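Local coordinates for protein manganese-containing superoxide dismutase (Candida albicans, PDB 3QVN) that probably protects the cell from toxic radicals by converting superoxide into hydrogen peroxide and molecular oxygen at a bound manganese ion, at residues I169-H174 with D186-I191. Numbering follows the deposited sequence.
With MN (manganese (II) ion), chain B.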
ATOM      1  N   ILE A 169     -15.274   5.790 -13.394  1.00 45.30           N
ATOM      2  CA  ILE A 169     -15.730   4.479 -13.836  1.00 41.13           C
ATOM      3  C   ILE A 169     -15.420   3.404 -12.803  1.00 43.96           C
ATOM      4  O   ILE A 169     -14.263   3.175 -12.447  1.00 40.45           O
ATOM      5  CB  ILE A 169     -15.120   4.079 -15.186  1.00 44.85           C
ATOM      6  CG1 ILE A 169     -15.568   5.051 -16.276  1.00 45.16           C
ATOM      7  CG2 ILE A 169     -15.528   2.657 -15.546  1.00 41.02           C
ATOM      8  CD1 ILE A 169     -15.088   4.675 -17.655  1.00 49.11           C
ATOM      9  N   ASP A 170     -16.471   2.743 -12.333  1.00 46.59           N
ATOM     10  CA  ASP A 170     -16.353   1.725 -11.302  1.00 43.56           C
ATOM     11  C   ASP A 170     -15.744   0.445 -11.863  1.00 48.09           C
ATOM     12  O   ASP A 170     -16.180  -0.050 -12.903  1.00 47.00           O
ATOM     13  CB  ASP A 170     -17.732   1.432 -10.720  1.00 37.00           C
ATOM     14  CG  ASP A 170     -17.663   0.799  -9.355  1.00 42.75           C
ATOM     15  OD1 ASP A 170     -16.668   0.102  -9.061  1.00 44.09           O
ATOM     16  OD2 ASP A 170     -18.609   1.005  -8.574  1.00 42.20           O
ATOM     17  N   ALA A 171     -14.741  -0.089 -11.172  1.00 41.30           N
ATOM     18  CA  ALA A 171     -14.080  -1.311 -11.623  1.00 40.31           C
ATOM     19  C   ALA A 171     -14.300  -2.478 -10.664  1.00 42.40           C
ATOM     20  O   ALA A 171     -13.800  -3.580 -10.894  1.00 44.08           O
ATOM     21  CB  ALA A 171     -12.596  -1.071 -11.841  1.00 44.49           C
ATOM     22  N   TRP A 172     -15.045  -2.232  -9.590  1.00 39.30           N
ATOM     23  CA  TRP A 172     -15.439  -3.296  -8.673  1.00 39.84           C
ATOM     24  C   TRP A 172     -16.286  -4.329  -9.405  1.00 40.25           C
ATOM     25  O   TRP A 172     -17.069  -3.985 -10.289  1.00 46.47           O
ATOM     26  CB  TRP A 172     -16.227  -2.726  -7.496  1.00 40.33           C
ATOM     27  CG  TRP A 172     -15.390  -1.998  -6.496  1.00 37.37           C
ATOM     28  CD1 TRP A 172     -14.626  -0.891  -6.717  1.00 37.65           C
ATOM     29  CD2 TRP A 172     -15.246  -2.313  -5.106  1.00 38.38           C
ATOM     30  NE1 TRP A 172     -14.006  -0.502  -5.554  1.00 37.26           N
ATOM     31  CE2 TRP A 172     -14.372  -1.359  -4.550  1.00 40.31           C
ATOM     32  CE3 TRP A 172     -15.767  -3.314  -4.280  1.00 38.29           C
ATOM     33  CZ2 TRP A 172     -14.007  -1.375  -3.205  1.00 37.84           C
ATOM     34  CZ3 TRP A 172     -15.407  -3.327  -2.945  1.00 33.01           C
ATOM     35  CH2 TRP A 172     -14.537  -2.364  -2.421  1.00 38.15           C
ATOM     36  N   GLU A 173     -16.133  -5.596  -9.034  1.00 34.52           N
ATOM     37  CA  GLU A 173     -16.873  -6.671  -9.686  1.00 39.55           C
ATOM     38  C   GLU A 173     -18.384  -6.510  -9.536  1.00 39.06           C
ATOM     39  O   GLU A 173     -19.140  -6.805 -10.461  1.00 39.38           O
ATOM     40  CB  GLU A 173     -16.420  -8.036  -9.165  1.00 32.69           C
ATOM     41  CG  GLU A 173     -15.101  -8.499  -9.758  1.00 36.60           C
ATOM     42  CD  GLU A 173     -14.498  -9.677  -9.020  1.00 39.38           C
ATOM     43  OE1 GLU A 173     -14.888  -9.923  -7.859  1.00 40.07           O
ATOM     44  OE2 GLU A 173     -13.628 -10.357  -9.603  1.00 40.55           O
ATOM     45  N   HIS A 174     -18.789  -5.958  -8.400  1.00 38.41           N
ATOM     46  CA  HIS A 174     -20.186  -5.751  -8.065  1.00 39.11           C
ATOM     47  C   HIS A 174     -20.838  -4.870  -9.105  1.00 41.21           C
ATOM     48  O   HIS A 174     -22.027  -4.982  -9.366  1.00 49.56           O
ATOM     49  CB  HIS A 174     -20.334  -5.162  -6.656  1.00 36.94           C
ATOM     50  CG  HIS A 174     -19.985  -3.705  -6.548  1.00 40.81           C
ATOM     51  ND1 HIS A 174     -19.442  -3.158  -5.408  1.00 43.75           N
ATOM     52  CD2 HIS A 174     -20.126  -2.683  -7.421  1.00 37.87           C
ATOM     53  CE1 HIS A 174     -19.256  -1.864  -5.586  1.00 38.62           C
ATOM     54  NE2 HIS A 174     -19.660  -1.549  -6.800  1.00 34.39           N
ATOM     55  N   ASP A 186     -15.869  -6.585 -21.627  1.00 51.76           N
ATOM     56  CA  ASP A 186     -17.115  -6.200 -22.282  1.00 52.50           C
ATOM     57  C   ASP A 186     -17.789  -5.051 -21.544  1.00 50.04           C
ATOM     58  O   ASP A 186     -18.317  -4.129 -22.161  1.00 53.57           O
ATOM     59  CB  ASP A 186     -18.075  -7.389 -22.382  1.00 58.53           C
ATOM     60  CG  ASP A 186     -17.693  -8.363 -23.482  1.00 60.25           C
ATOM     61  OD1 ASP A 186     -17.009  -7.949 -24.442  1.00 60.30           O
ATOM     62  OD2 ASP A 186     -18.086  -9.545 -23.393  1.00 67.13           O
ATOM     63  N   TYR A 187     -17.769  -5.117 -20.218  1.00 48.66           N
ATOM     64  CA  TYR A 187     -18.366  -4.075 -19.393  1.00 47.28           C
ATOM     65  C   TYR A 187     -17.680  -2.728 -19.605  1.00 46.71           C
ATOM     66  O   TYR A 187     -18.339  -1.696 -19.733  1.00 44.19           O
ATOM     67  CB  TYR A 187     -18.311  -4.473 -17.918  1.00 44.52           C
ATOM     68  CG  TYR A 187     -18.522  -3.318 -16.965  1.00 47.47           C
ATOM     69  CD1 TYR A 187     -19.768  -2.721 -16.832  1.00 46.44           C
ATOM     70  CD2 TYR A 187     -17.473  -2.828 -16.197  1.00 42.58           C
ATOM     71  CE1 TYR A 187     -19.963  -1.665 -15.962  1.00 43.50           C
ATOM     72  CE2 TYR A 187     -17.660  -1.775 -15.327  1.00 39.75           C
ATOM     73  CZ  TYR A 187     -18.905  -1.198 -15.212  1.00 42.43           C
ATOM     74  OH  TYR A 187     -19.096  -0.148 -14.344  1.00 45.36           O
ATOM     75  N   PHE A 188     -16.353  -2.746 -19.646  1.00 48.75           N
ATOM     76  CA  PHE A 188     -15.579  -1.523 -19.815  1.00 49.01           C
ATOM     77  C   PHE A 188     -15.918  -0.823 -21.126  1.00 51.97           C
ATOM     78  O   PHE A 188     -16.053   0.401 -21.165  1.00 55.66           O
ATOM     79  CB  PHE A 188     -14.079  -1.817 -19.735  1.00 44.64           C
ATOM     80  CG  PHE A 188     -13.627  -2.286 -18.383  1.00 41.16           C
ATOM     81  CD1 PHE A 188     -14.238  -1.813 -17.234  1.00 41.15           C
ATOM     82  CD2 PHE A 188     -12.600  -3.207 -18.261  1.00 40.12           C
ATOM     83  CE1 PHE A 188     -13.829  -2.245 -15.988  1.00 39.33           C
ATOM     84  CE2 PHE A 188     -12.188  -3.644 -17.018  1.00 37.59           C
ATOM     85  CZ  PHE A 188     -12.802  -3.162 -15.881  1.00 39.22           C
ATOM     86  N   LYS A 189     -16.057  -1.600 -22.195  1.00 49.00           N
ATOM     87  CA  LYS A 189     -16.412  -1.044 -23.493  1.00 47.83           C
ATOM     88  C   LYS A 189     -17.841  -0.518 -23.487  1.00 51.40           C
ATOM     89  O   LYS A 189     -18.098   0.626 -23.860  1.00 56.13           O
ATOM     90  CB  LYS A 189     -16.267  -2.093 -24.595  1.00 49.62           C
ATOM     91  CG  LYS A 189     -14.849  -2.568 -24.853  1.00 57.19           C
ATOM     92  CD  LYS A 189     -14.768  -3.285 -26.195  1.00 64.14           C
ATOM     93  CE  LYS A 189     -13.406  -3.925 -26.420  1.00 76.86           C
ATOM     94  NZ  LYS A 189     -13.186  -5.099 -25.530  1.00 78.47           N
ATOM     95  N   ALA A 190     -18.767  -1.365 -23.052  1.00 49.74           N
ATOM     96  CA  ALA A 190     -20.193  -1.067 -23.135  1.00 47.75           C
ATOM     97  C   ALA A 190     -20.611   0.170 -22.346  1.00 48.21           C
ATOM     98  O   ALA A 190     -21.552   0.864 -22.730  1.00 50.47           O
ATOM     99  CB  ALA A 190     -21.009  -2.276 -22.689  1.00 48.03           C
ATOM    100  N   ILE A 191     -19.914   0.445 -21.249  1.00 51.55           N
ATOM    101  CA  ILE A 191     -20.334   1.506 -20.338  1.00 53.13           C
ATOM    102  C   ILE A 191     -20.232   2.898 -20.960  1.00 51.98           C
ATOM    103  O   ILE A 191     -20.884   3.841 -20.510  1.00 51.11           O
ATOM    104  CB  ILE A 191     -19.556   1.466 -19.004  1.00 48.64           C
ATOM    105  CG1 ILE A 191     -20.302   2.267 -17.933  1.00 44.27           C
ATOM    106  CG2 ILE A 191     -18.136   1.975 -19.196  1.00 47.31           C
ATOM    107  CD1 ILE A 191     -19.740   2.103 -16.546  1.00 49.11           C
TER
HETATM  108 MN    MN B 207     -19.359   0.302  -6.729  1.00 47.04          MN
HETATM  109  O   HOH W   1     -17.136   0.367  -6.031  1.00 40.02           O
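Tyr187 and Phe188, on helix 184-190, direct their rings at the backbone of Asp170 and Ala171, where the last strand of the C-terminal domain of the iron/manganese superoxide dismutase fold runs into the metal-binding loop. The polar part is slight. Tyr187 OH lies 3.3 Å from Asp170 O, at most a shared hydrogen bond, since the one hydroxyl proton could also go to another acceptor. The carbonyl oxygen sits in the plane of the tyrosine ring, at its CE2 edge.

The rest is apolar and fairly loose. CE1 at the edge of the Phe188 ring comes to 4.5 Å from Ala171 CB, and Ile169 CD1 meets Ile191 CG2 at 4.4 Å. Leu126 of helix 115-128 packs on Ile169, Ala171 and Phe188, while Phe83 of helix 60-85 touches Tyr187 and Ile191.

The Asp170 side chain turns instead to the metal. With CG anti to the backbone nitrogen (chi1 -159°), the carboxylate is carried toward the manganese, and its oxygens divide the work: OD1 accepts Trp172 N at 2.9 Å, on the anti side but 27° out of the carboxylate plane, closing an Asx turn, and OD2 binds the ion. His174 NE2 reaches the manganese at 1.9 Å, and His32, His80 and a water complete the coordination. Trp172 CB lies over the centre of one face of the His174 imidazole, 3.6 Å above its plane.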